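Local coordinates for protein TetR/AcrR family transcriptional regulator (Bradyrhizobium diazoefficiens, PDB 6G8G) that probably represses transcription as a TetR-family regulator that responds to flavonoids and binds genistein in a pocket of its C-terminal ligand-binding domain, at residues 179-182 with 183-187; 188-191 with 192-196; 201-204 with 205-209. One frame throughout, in Å; residues are numbered along the deposited sequence.

Contact 1. Residues 179-182 with 183-187; sequences LPLL and IVLGL. With GEN (genistein), chain G.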
ATOM      1  N   LEU A 179      -0.384   1.222   7.984  1.00 59.89           N
ATOM      2  CA  LEU A 179       1.000   1.320   8.360  1.00 58.90           C
ATOM      3  C   LEU A 179       1.895   1.332   7.170  1.00 51.48           C
ATOM      4  O   LEU A 179       2.883   2.032   7.178  1.00 53.28           O
ATOM      5  CB  LEU A 179       1.426   0.221   9.334  1.00 60.41           C
ATOM      6  CG  LEU A 179       0.555   0.172  10.588  1.00 71.32           C
ATOM      7  CD1 LEU A 179       0.636  -1.208  11.211  1.00 73.31           C
ATOM      8  CD2 LEU A 179       1.002   1.227  11.607  1.00 75.28           C
ATOM      9  N   PRO A 180       1.558   0.580   6.143  1.00 51.86           N
ATOM     10  CA  PRO A 180       2.471   0.569   5.018  1.00 52.97           C
ATOM     11  C   PRO A 180       2.691   1.981   4.482  1.00 53.18           C
ATOM     12  O   PRO A 180       3.804   2.354   4.151  1.00 55.01           O
ATOM     13  CB  PRO A 180       1.740  -0.266   3.982  1.00 51.31           C
ATOM     14  CG  PRO A 180       0.770  -1.093   4.730  1.00 52.91           C
ATOM     15  CD  PRO A 180       0.455  -0.384   6.000  1.00 53.12           C
ATOM     16  N   LEU A 181       1.610   2.748   4.415  1.00 52.17           N
ATOM     17  CA  LEU A 181       1.647   4.135   3.987  1.00 49.73           C
ATOM     18  C   LEU A 181       2.461   4.999   4.925  1.00 49.98           C
ATOM     19  O   LEU A 181       3.353   5.716   4.490  1.00 51.34           O
ATOM     20  CB  LEU A 181       0.230   4.730   3.920  1.00 49.43           C
ATOM     21  CG  LEU A 181       0.214   6.226   3.561  1.00 52.02           C
ATOM     22  CD1 LEU A 181       0.600   6.417   2.101  1.00 50.96           C
ATOM     23  CD2 LEU A 181      -1.146   6.802   3.842  1.00 52.70           C
ATOM     24  N   LEU A 182       2.173   4.914   6.215  1.00 50.28           N
ATOM     25  CA  LEU A 182       2.950   5.658   7.192  1.00 52.56           C
ATOM     26  C   LEU A 182       4.468   5.364   7.105  1.00 56.19           C
ATOM     27  O   LEU A 182       5.295   6.262   7.153  1.00 60.38           O
ATOM     28  CB  LEU A 182       2.437   5.334   8.569  1.00 51.10           C
ATOM     29  CG  LEU A 182       1.020   5.863   8.784  1.00 50.24           C
ATOM     30  CD1 LEU A 182       0.403   5.379  10.087  1.00 51.44           C
ATOM     31  CD2 LEU A 182       1.039   7.375   8.794  1.00 52.40           C
ATOM     32  N   ILE A 183       4.819   4.100   6.911  1.00 55.06           N
ATOM     33  CA  ILE A 183       6.200   3.699   6.862  1.00 54.64           C
ATOM     34  C   ILE A 183       6.887   4.311   5.669  1.00 53.70           C
ATOM     35  O   ILE A 183       7.962   4.878   5.766  1.00 58.02           O
ATOM     36  CB  ILE A 183       6.294   2.162   6.803  1.00 57.24           C
ATOM     37  CG1 ILE A 183       5.974   1.591   8.176  1.00 56.36           C
ATOM     38  CG2 ILE A 183       7.673   1.699   6.379  1.00 57.50           C
ATOM     39  CD1 ILE A 183       5.726   0.101   8.164  1.00 57.52           C
ATOM     40  N   VAL A 184       6.285   4.102   4.527  1.00 53.24           N
ATOM     41  CA  VAL A 184       6.741   4.645   3.279  1.00 56.30           C
ATOM     42  C   VAL A 184       6.941   6.167   3.328  1.00 57.30           C
ATOM     43  O   VAL A 184       7.879   6.680   2.733  1.00 55.95           O
ATOM     44  CB  VAL A 184       5.715   4.234   2.208  1.00 60.03           C
ATOM     45  CG1 VAL A 184       5.666   5.205   1.069  1.00 71.30           C
ATOM     46  CG2 VAL A 184       6.065   2.860   1.686  1.00 59.75           C
ATOM     47  N   LEU A 185       6.049   6.892   4.001  1.00 58.20           N
ATOM     48  CA  LEU A 185       6.189   8.354   4.138  1.00 58.87           C
ATOM     49  C   LEU A 185       7.244   8.733   5.135  1.00 60.78           C
ATOM     50  O   LEU A 185       7.617   9.879   5.248  1.00 68.29           O
ATOM     51  CB  LEU A 185       4.858   8.976   4.567  1.00 57.79           C
ATOM     52  CG  LEU A 185       3.711   8.868   3.539  1.00 59.70           C
ATOM     53  CD1 LEU A 185       2.406   9.411   4.082  1.00 59.83           C
ATOM     54  CD2 LEU A 185       4.039   9.580   2.247  1.00 62.59           C
ATOM     55  N   GLY A 186       7.670   7.767   5.928  1.00 67.35           N
ATOM     56  CA  GLY A 186       8.648   7.999   6.959  1.00 65.64           C
ATOM     57  C   GLY A 186       8.023   8.630   8.180  1.00 64.51           C
ATOM     58  O   GLY A 186       8.693   9.350   8.891  1.00 69.77           O
ATOM     59  N   LEU A 187       6.774   8.311   8.472  1.00 62.27           N
ATOM     60  CA  LEU A 187       6.110   8.839   9.647  1.00 65.80           C
ATOM     61  C   LEU A 187       5.852   7.806  10.725  1.00 71.46           C
ATOM     62  O   LEU A 187       5.261   8.131  11.745  1.00 73.84           O
ATOM     63  CB  LEU A 187       4.774   9.421   9.239  1.00 67.11           C
ATOM     64  CG  LEU A 187       4.826  10.469   8.140  1.00 69.60           C
ATOM     65  CD1 LEU A 187       3.398  10.802   7.789  1.00 73.22           C
ATOM     66  CD2 LEU A 187       5.572  11.712   8.588  1.00 71.68           C
TER
HETATM   67  C1  GEN G1001      -1.363   5.350  -0.589  1.00 99.85           C
HETATM   68  C2  GEN G1001      -2.504   5.827   0.143  1.00 97.89           C
HETATM   69  O2  GEN G1001      -3.078   7.051  -0.120  1.00102.31           O
HETATM   70  C3  GEN G1001      -3.125   5.102   1.163  1.00 84.45           C
HETATM   71  C4  GEN G1001      -2.633   3.870   1.509  1.00 81.75           C
HETATM   72  O4  GEN G1001      -3.280   3.224   2.513  1.00 79.17           O
HETATM   73  C5  GEN G1001      -1.426   3.340   0.778  1.00 87.99           C
HETATM   74  C6  GEN G1001      -0.848   2.034   1.103  1.00 97.27           C
HETATM   75  O6  GEN G1001      -1.422   1.377   2.014  1.00 94.73           O
HETATM   76  C7  GEN G1001       0.409   1.599   0.363  1.00106.69           C
HETATM   77  C8  GEN G1001       0.943   2.400  -0.695  1.00 92.56           C
HETATM   78  O9  GEN G1001       0.393   3.596  -1.000  1.00 83.91           O
HETATM   79  C10 GEN G1001      -0.754   4.101  -0.325  1.00 95.22           C
HETATM   80  C11 GEN G1001       0.867   0.182   0.548  1.00118.24           C
HETATM   81  C12 GEN G1001       2.103  -0.376   0.164  1.00113.88           C
HETATM   82  C13 GEN G1001       2.242  -1.788   0.276  1.00108.71           C
HETATM   83  C14 GEN G1001       1.159  -2.637   0.661  1.00 98.20           C
HETATM   84  O14 GEN G1001       1.303  -3.997   0.759  1.00 94.43           O
HETATM   85  C15 GEN G1001      -0.092  -2.102   0.950  1.00 91.31           C
HETATM   86  C16 GEN G1001      -0.222  -0.729   0.854  1.00100.94           C

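Contact 2. Residues 188-191 with 192-196; sequences SDLT and EEAIE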
ATOM      1  N   SER A 188       6.244   6.556  10.489  1.00 83.30           N
ATOM      2  CA  SER A 188       6.108   5.479  11.467  1.00 83.81           C
ATOM      3  C   SER A 188       7.415   5.179  12.208  1.00 83.20           C
ATOM      4  O   SER A 188       8.443   4.928  11.604  1.00 77.61           O
ATOM      5  CB  SER A 188       5.724   4.185  10.765  1.00 88.49           C
ATOM      6  OG  SER A 188       5.428   3.217  11.732  1.00 93.33           O
ATOM      7  N   ASP A 189       7.354   5.172  13.523  1.00 86.06           N
ATOM      8  CA  ASP A 189       8.400   4.550  14.326  1.00 98.34           C
ATOM      9  C   ASP A 189       7.617   3.720  15.347  1.00 96.05           C
ATOM     10  O   ASP A 189       6.903   4.251  16.209  1.00 92.94           O
ATOM     11  CB  ASP A 189       9.291   5.602  15.007  1.00114.21           C
ATOM     12  CG  ASP A 189      10.770   5.204  15.061  1.00113.49           C
ATOM     13  OD1 ASP A 189      11.212   4.412  14.199  1.00105.45           O
ATOM     14  OD2 ASP A 189      11.486   5.719  15.959  1.00112.00           O
ATOM     15  N   LEU A 190       7.697   2.410  15.218  1.00 88.88           N
ATOM     16  CA  LEU A 190       6.807   1.553  15.977  1.00 83.94           C
ATOM     17  C   LEU A 190       7.549   0.762  17.030  1.00 79.03           C
ATOM     18  O   LEU A 190       8.280  -0.181  16.739  1.00 73.00           O
ATOM     19  CB  LEU A 190       6.041   0.653  15.035  1.00 82.48           C
ATOM     20  CG  LEU A 190       4.871   1.371  14.364  1.00 82.71           C
ATOM     21  CD1 LEU A 190       4.303   0.450  13.315  1.00 88.19           C
ATOM     22  CD2 LEU A 190       3.776   1.789  15.338  1.00 81.33           C
ATOM     23  N   THR A 191       7.359   1.196  18.268  1.00 73.80           N
ATOM     24  CA  THR A 191       7.759   0.428  19.416  1.00 73.70           C
ATOM     25  C   THR A 191       6.975  -0.896  19.438  1.00 75.62           C
ATOM     26  O   THR A 191       5.885  -1.009  18.847  1.00 77.33           O
ATOM     27  CB  THR A 191       7.466   1.194  20.715  1.00 78.00           C
ATOM     28  OG1 THR A 191       6.087   1.599  20.754  1.00 78.60           O
ATOM     29  CG2 THR A 191       8.368   2.427  20.864  1.00 77.36           C
ATOM     30  N   GLU A 192       7.546  -1.898  20.096  1.00 77.84           N
ATOM     31  CA  GLU A 192       6.865  -3.172  20.322  1.00 77.63           C
ATOM     32  C   GLU A 192       5.457  -2.975  20.846  1.00 69.85           C
ATOM     33  O   GLU A 192       4.541  -3.685  20.444  1.00 74.97           O
ATOM     34  CB  GLU A 192       7.662  -4.000  21.339  1.00 85.81           C
ATOM     35  CG  GLU A 192       7.765  -5.517  21.181  1.00100.20           C
ATOM     36  CD  GLU A 192       9.051  -5.989  21.846  1.00116.22           C
ATOM     37  OE1 GLU A 192       9.957  -6.435  21.102  1.00116.54           O
ATOM     38  OE2 GLU A 192       9.196  -5.840  23.096  1.00113.31           O
ATOM     39  N   GLU A 193       5.289  -2.018  21.739  1.00 71.49           N
ATOM     40  CA  GLU A 193       4.003  -1.785  22.369  1.00 76.01           C
ATOM     41  C   GLU A 193       2.991  -1.293  21.358  1.00 69.90           C
ATOM     42  O   GLU A 193       1.817  -1.639  21.432  1.00 72.25           O
ATOM     43  CB  GLU A 193       4.064  -0.705  23.457  1.00 84.81           C
ATOM     44  CG  GLU A 193       2.901  -0.831  24.384  1.00 98.09           C
ATOM     45  CD  GLU A 193       2.584   0.458  25.142  1.00116.19           C
ATOM     46  OE1 GLU A 193       3.178   1.523  24.843  1.00125.22           O
ATOM     47  OE2 GLU A 193       1.729   0.406  26.045  1.00118.54           O
ATOM     48  N   ALA A 194       3.427  -0.365  20.515  1.00 65.92           N
ATOM     49  CA  ALA A 194       2.560   0.236  19.513  1.00 60.44           C
ATOM     50  C   ALA A 194       2.110  -0.833  18.526  1.00 60.63           C
ATOM     51  O   ALA A 194       0.986  -0.789  18.021  1.00 57.34           O
ATOM     52  CB  ALA A 194       3.293   1.349  18.802  1.00 59.68           C
ATOM     53  N   ILE A 195       2.999  -1.789  18.248  1.00 58.01           N
ATOM     54  CA  ILE A 195       2.665  -2.894  17.371  1.00 55.77           C
ATOM     55  C   ILE A 195       1.629  -3.790  17.979  1.00 55.40           C
ATOM     56  O   ILE A 195       0.696  -4.209  17.273  1.00 56.57           O
ATOM     57  CB  ILE A 195       3.888  -3.716  17.006  1.00 56.25           C
ATOM     58  CG1 ILE A 195       4.793  -2.897  16.092  1.00 58.33           C
ATOM     59  CG2 ILE A 195       3.488  -4.985  16.254  1.00 57.35           C
ATOM     60  CD1 ILE A 195       6.212  -3.407  16.017  1.00 56.03           C
ATOM     61  N   GLU A 196       1.774  -4.099  19.261  1.00 54.26           N
ATOM     62  CA  GLU A 196       0.766  -4.937  19.925  1.00 54.07           C
ATOM     63  C   GLU A 196      -0.593  -4.273  19.836  1.00 56.04           C
ATOM     64  O   GLU A 196      -1.586  -4.947  19.660  1.00 55.20           O
ATOM     65  CB  GLU A 196       1.082  -5.199  21.395  1.00 54.75           C
ATOM     66  CG  GLU A 196       2.239  -6.156  21.677  1.00 58.55           C
ATOM     67  CD  GLU A 196       2.204  -7.436  20.831  1.00 66.57           C
ATOM     68  OE1 GLU A 196       1.270  -8.286  20.964  1.00 62.55           O
ATOM     69  OE2 GLU A 196       3.147  -7.591  20.022  1.00 70.32           O
TER

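Contact 3. Residues 201-204 with 205-209; sequences AGLK and FFLKA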
ATOM      1  N   ALA A 201      -6.125  -4.234  17.949  1.00 60.49           N
ATOM      2  CA  ALA A 201      -7.257  -3.535  17.354  1.00 59.30           C
ATOM      3  C   ALA A 201      -7.840  -4.295  16.156  1.00 59.84           C
ATOM      4  O   ALA A 201      -9.058  -4.440  16.047  1.00 58.55           O
ATOM      5  CB  ALA A 201      -6.844  -2.134  16.940  1.00 56.42           C
ATOM      6  N   GLY A 202      -6.952  -4.769  15.281  1.00 60.35           N
ATOM      7  CA  GLY A 202      -7.342  -5.516  14.083  1.00 58.90           C
ATOM      8  C   GLY A 202      -7.976  -6.863  14.380  1.00 59.68           C
ATOM      9  O   GLY A 202      -8.987  -7.252  13.791  1.00 56.84           O
ATOM     10  N   LEU A 203      -7.405  -7.542  15.358  1.00 58.91           N
ATOM     11  CA  LEU A 203      -7.888  -8.827  15.779  1.00 54.97           C
ATOM     12  C   LEU A 203      -9.216  -8.715  16.473  1.00 54.58           C
ATOM     13  O   LEU A 203     -10.099  -9.513  16.250  1.00 50.69           O
ATOM     14  CB  LEU A 203      -6.884  -9.410  16.748  1.00 56.30           C
ATOM     15  CG  LEU A 203      -7.277 -10.693  17.429  1.00 55.96           C
ATOM     16  CD1 LEU A 203      -7.557 -11.753  16.381  1.00 58.02           C
ATOM     17  CD2 LEU A 203      -6.164 -11.141  18.362  1.00 57.72           C
ATOM     18  N   LYS A 204      -9.344  -7.736  17.365  1.00 59.23           N
ATOM     19  CA  LYS A 204     -10.570  -7.557  18.124  1.00 59.63           C
ATOM     20  C   LYS A 204     -11.703  -7.441  17.130  1.00 56.41           C
ATOM     21  O   LYS A 204     -12.764  -8.035  17.293  1.00 61.18           O
ATOM     22  CB  LYS A 204     -10.487  -6.298  18.982  1.00 68.15           C
ATOM     23  CG  LYS A 204     -11.218  -6.394  20.302  1.00 82.46           C
ATOM     24  CD  LYS A 204     -10.916  -5.241  21.254  1.00 89.04           C
ATOM     25  CE  LYS A 204      -9.825  -5.745  22.208  1.00 99.72           C
ATOM     26  NZ  LYS A 204      -9.425  -4.809  23.285  1.00112.45           N
ATOM     27  N   PHE A 205     -11.459  -6.682  16.080  1.00 53.95           N
ATOM     28  CA  PHE A 205     -12.476  -6.392  15.090  1.00 56.24           C
ATOM     29  C   PHE A 205     -12.788  -7.612  14.247  1.00 54.66           C
ATOM     30  O   PHE A 205     -13.939  -7.936  13.979  1.00 52.77           O
ATOM     31  CB  PHE A 205     -11.978  -5.263  14.196  1.00 56.23           C
ATOM     32  CG  PHE A 205     -13.034  -4.674  13.303  1.00 56.79           C
ATOM     33  CD1 PHE A 205     -13.353  -5.257  12.104  1.00 55.14           C
ATOM     34  CD2 PHE A 205     -13.696  -3.510  13.669  1.00 58.09           C
ATOM     35  CE1 PHE A 205     -14.326  -4.705  11.291  1.00 60.71           C
ATOM     36  CE2 PHE A 205     -14.662  -2.942  12.852  1.00 55.73           C
ATOM     37  CZ  PHE A 205     -14.975  -3.539  11.660  1.00 57.66           C
ATOM     38  N   PHE A 206     -11.735  -8.271  13.788  1.00 56.81           N
ATOM     39  CA  PHE A 206     -11.886  -9.485  13.027  1.00 53.86           C
ATOM     40  C   PHE A 206     -12.733 -10.501  13.768  1.00 58.23           C
ATOM     41  O   PHE A 206     -13.587 -11.169  13.166  1.00 62.67           O
ATOM     42  CB  PHE A 206     -10.538 -10.089  12.776  1.00 56.06           C
ATOM     43  CG  PHE A 206     -10.597 -11.313  11.948  1.00 56.96           C
ATOM     44  CD1 PHE A 206     -10.865 -11.226  10.613  1.00 54.98           C
ATOM     45  CD2 PHE A 206     -10.423 -12.539  12.513  1.00 60.33           C
ATOM     46  CE1 PHE A 206     -10.940 -12.341   9.838  1.00 55.09           C
ATOM     47  CE2 PHE A 206     -10.506 -13.672  11.739  1.00 62.33           C
ATOM     48  CZ  PHE A 206     -10.762 -13.569  10.396  1.00 57.43           C
ATOM     49  N   LEU A 207     -12.504 -10.620  15.069  1.00 57.42           N
ATOM     50  CA  LEU A 207     -13.255 -11.562  15.874  1.00 61.85           C
ATOM     51  C   LEU A 207     -14.706 -11.083  16.116  1.00 65.96           C
ATOM     52  O   LEU A 207     -15.615 -11.894  16.105  1.00 69.18           O
ATOM     53  CB  LEU A 207     -12.532 -11.844  17.200  1.00 60.50           C
ATOM     54  CG  LEU A 207     -11.162 -12.513  17.126  1.00 63.58           C
ATOM     55  CD1 LEU A 207     -10.495 -12.620  18.486  1.00 61.28           C
ATOM     56  CD2 LEU A 207     -11.268 -13.901  16.511  1.00 68.29           C
ATOM     57  N   LYS A 208     -14.925  -9.786  16.354  1.00 68.42           N
ATOM     58  CA  LYS A 208     -16.295  -9.251  16.421  1.00 65.99           C
ATOM     59  C   LYS A 208     -17.070  -9.699  15.188  1.00 66.05           C
ATOM     60  O   LYS A 208     -18.154 -10.201  15.306  1.00 76.12           O
ATOM     61  CB  LYS A 208     -16.341  -7.721  16.550  1.00 67.80           C
ATOM     62  CG  LYS A 208     -16.671  -7.202  17.941  1.00 73.06           C
ATOM     63  CD  LYS A 208     -16.422  -5.681  18.023  1.00 80.46           C
ATOM     64  CE  LYS A 208     -17.549  -4.842  17.378  1.00 91.31           C
ATOM     65  NZ  LYS A 208     -17.956  -3.548  18.029  1.00 86.18           N
ATOM     66  N   ALA A 209     -16.486  -9.634  14.015  1.00 63.47           N
ATOM     67  CA  ALA A 209     -17.213 -10.057  12.829  1.00 65.78           C
ATOM     68  C   ALA A 209     -17.333 -11.584  12.598  1.00 66.86           C
ATOM     69  O   ALA A 209     -18.242 -11.991  11.900  1.00 70.86           O
ATOM     70  CB  ALA A 209     -16.576  -9.437  11.605  1.00 70.03           C
TER

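Contact 1. Residues 179-182 with 183-187
Leu181 reaches forward by one helical turn to Leu185 and lines the genistein pocket. Leu181 CB lies 3.8 Å from GEN C5, over the fused ring system. Leu181 CG stands anti to the backbone N (chi1 176°), and this rotation lets it serve two neighbours: it meets Leu185 CD1 at 3.9 Å, while the two methyls carry on to the ligand. Leu181 CD1 comes to 3.5 Å from GEN C1, and Leu181 CD2 sits 3.7 Å from GEN C3. Pro180 CB, 3.6 Å from GEN C11, lies against the phenol ring and Leu181 against the fused rings, both through carbon atoms.

Behind them the backbone is ordinary helix, with Ile183 N bonded to Leu179 O at 2.8 Å. The helix stops in a Schellman motif: Gly186 turns to positive phi (79°), Gly186 N bonds to Ile183 O at 2.9 Å, and Leu187 N reaches back to Leu182 O, also at 2.9 Å.

The short helix 179-185 packs between helix 93-109 of its own chain and the second subunit. Phe108, also a pocket residue, packs on Pro180 and Ile183, while Val117 and Ile120 of the second subunit cover Leu181 and Leu185.

Contact 2. Residues 188-191 with 192-196
Thr191 leaves an extended loop and hands the backbone to helix 192-210, its carbonyl O accepting from Ile195 N at 3.0 Å in the first i to i+4 bond. This is an N-cap. Thr191 OG1 is swung between the backbone N and the carbonyl carbon (chi1 54°), facing the opening turn, where it accepts a weak, 3.3 Å bond from Ala194 N. One threonine therefore engages two amides of the first turn, one through its side chain and the other through its carbonyl.

Next to the cap, Leu190 makes the apolar half of the contact at two points along its side chain, CB against Ile195 CG1 at 3.9 Å and the CD2 methyl on Ala194. Leu190 also packs back on Leu179 of the preceding helix, while Ile195 touches Ile109 of helix 93-109, so the pair joins the loop to helices 179-185 and 93-109. Shortening Ile195 to an alanine would probably open a gap beside Leu190 CB and give up the packing on Ile109. The next residue, Glu196, forms a salt bridge with Arg102 of that same neighbour. The closest apolar approach here is methyl to methyl, Leu190 CD2 to Ala194 CB at 3.5 Å.

Contact 3. Residues 201-204 with 205-209
Gly202 O takes the N-H of Phe206 at 2.9 Å, at an N-H...O angle of 164°, the donor tilted somewhat from the carbonyl plane. The next two rungs match it in length: Leu207 N bonds to Leu203 O and Lys208 N to Lys204 O, each at 2.9 Å. Phe205 N to Ala201 O is longer, 3.3 Å. Together they form the regular i to i+4 ladder in the last turns of helix 192-210.

The side-chain contact along this turn is Leu203 with Leu207. Leu203 CD1 meets Leu207 CD1 at 3.7 Å and also approaches Leu207 CG at 3.8 Å, so a single methyl settles against the branch of the next leucine. The torsions make this possible: Leu203 CG lies anti to its backbone N (chi1 173°), whereas Leu207 CG is anti to its carbonyl carbon, leaning back along the helix over Leu203 O. Leu97 of helix 93-109 packs on Leu203, and Ser94 of that helix on Leu207.

Phe205 and Phe206 both swing out with CG anti to the backbone N, carrying their rings away from residues 201-204. Phe206 meets Phe171 of helix 164-176 edge-to-face and packs on Phe205 of the second subunit. Ala209 touches its counterpart there, Phe205 packs on Gln170 and Lys208 NZ bonds to Glu160 O of that subunit. TetR-family regulators commonly dimerise through C-terminal helices, and the chemistry here fits that pattern: the i to i+4 bonds pair the amides of residues 205-208 within the helix, and mostly apolar side chains meet the second subunit, with Lys208 adding a polar tie.

From the N terminus, the DNA-binding and central helices come first, and all three contacts follow in series near the C-terminal end; none encloses or crosses another. Contact 1 ends helix 179-185, contact 2 closes the turn that starts helix 192-210, and contact 3 lies farther along that same helix. Contacts 1 and 2 touch directly: Leu179 CD2 meets Leu190 CD1 at 3.8 Å, and Ser188 packs on Ile183, folding the loop against the short helix. Contacts 2 and 3 are about 19 Å apart, centre to centre. Helix 93-109 neighbours all three; contact 1 borders both the pocket and the second subunit, and contact 3 the second subunit.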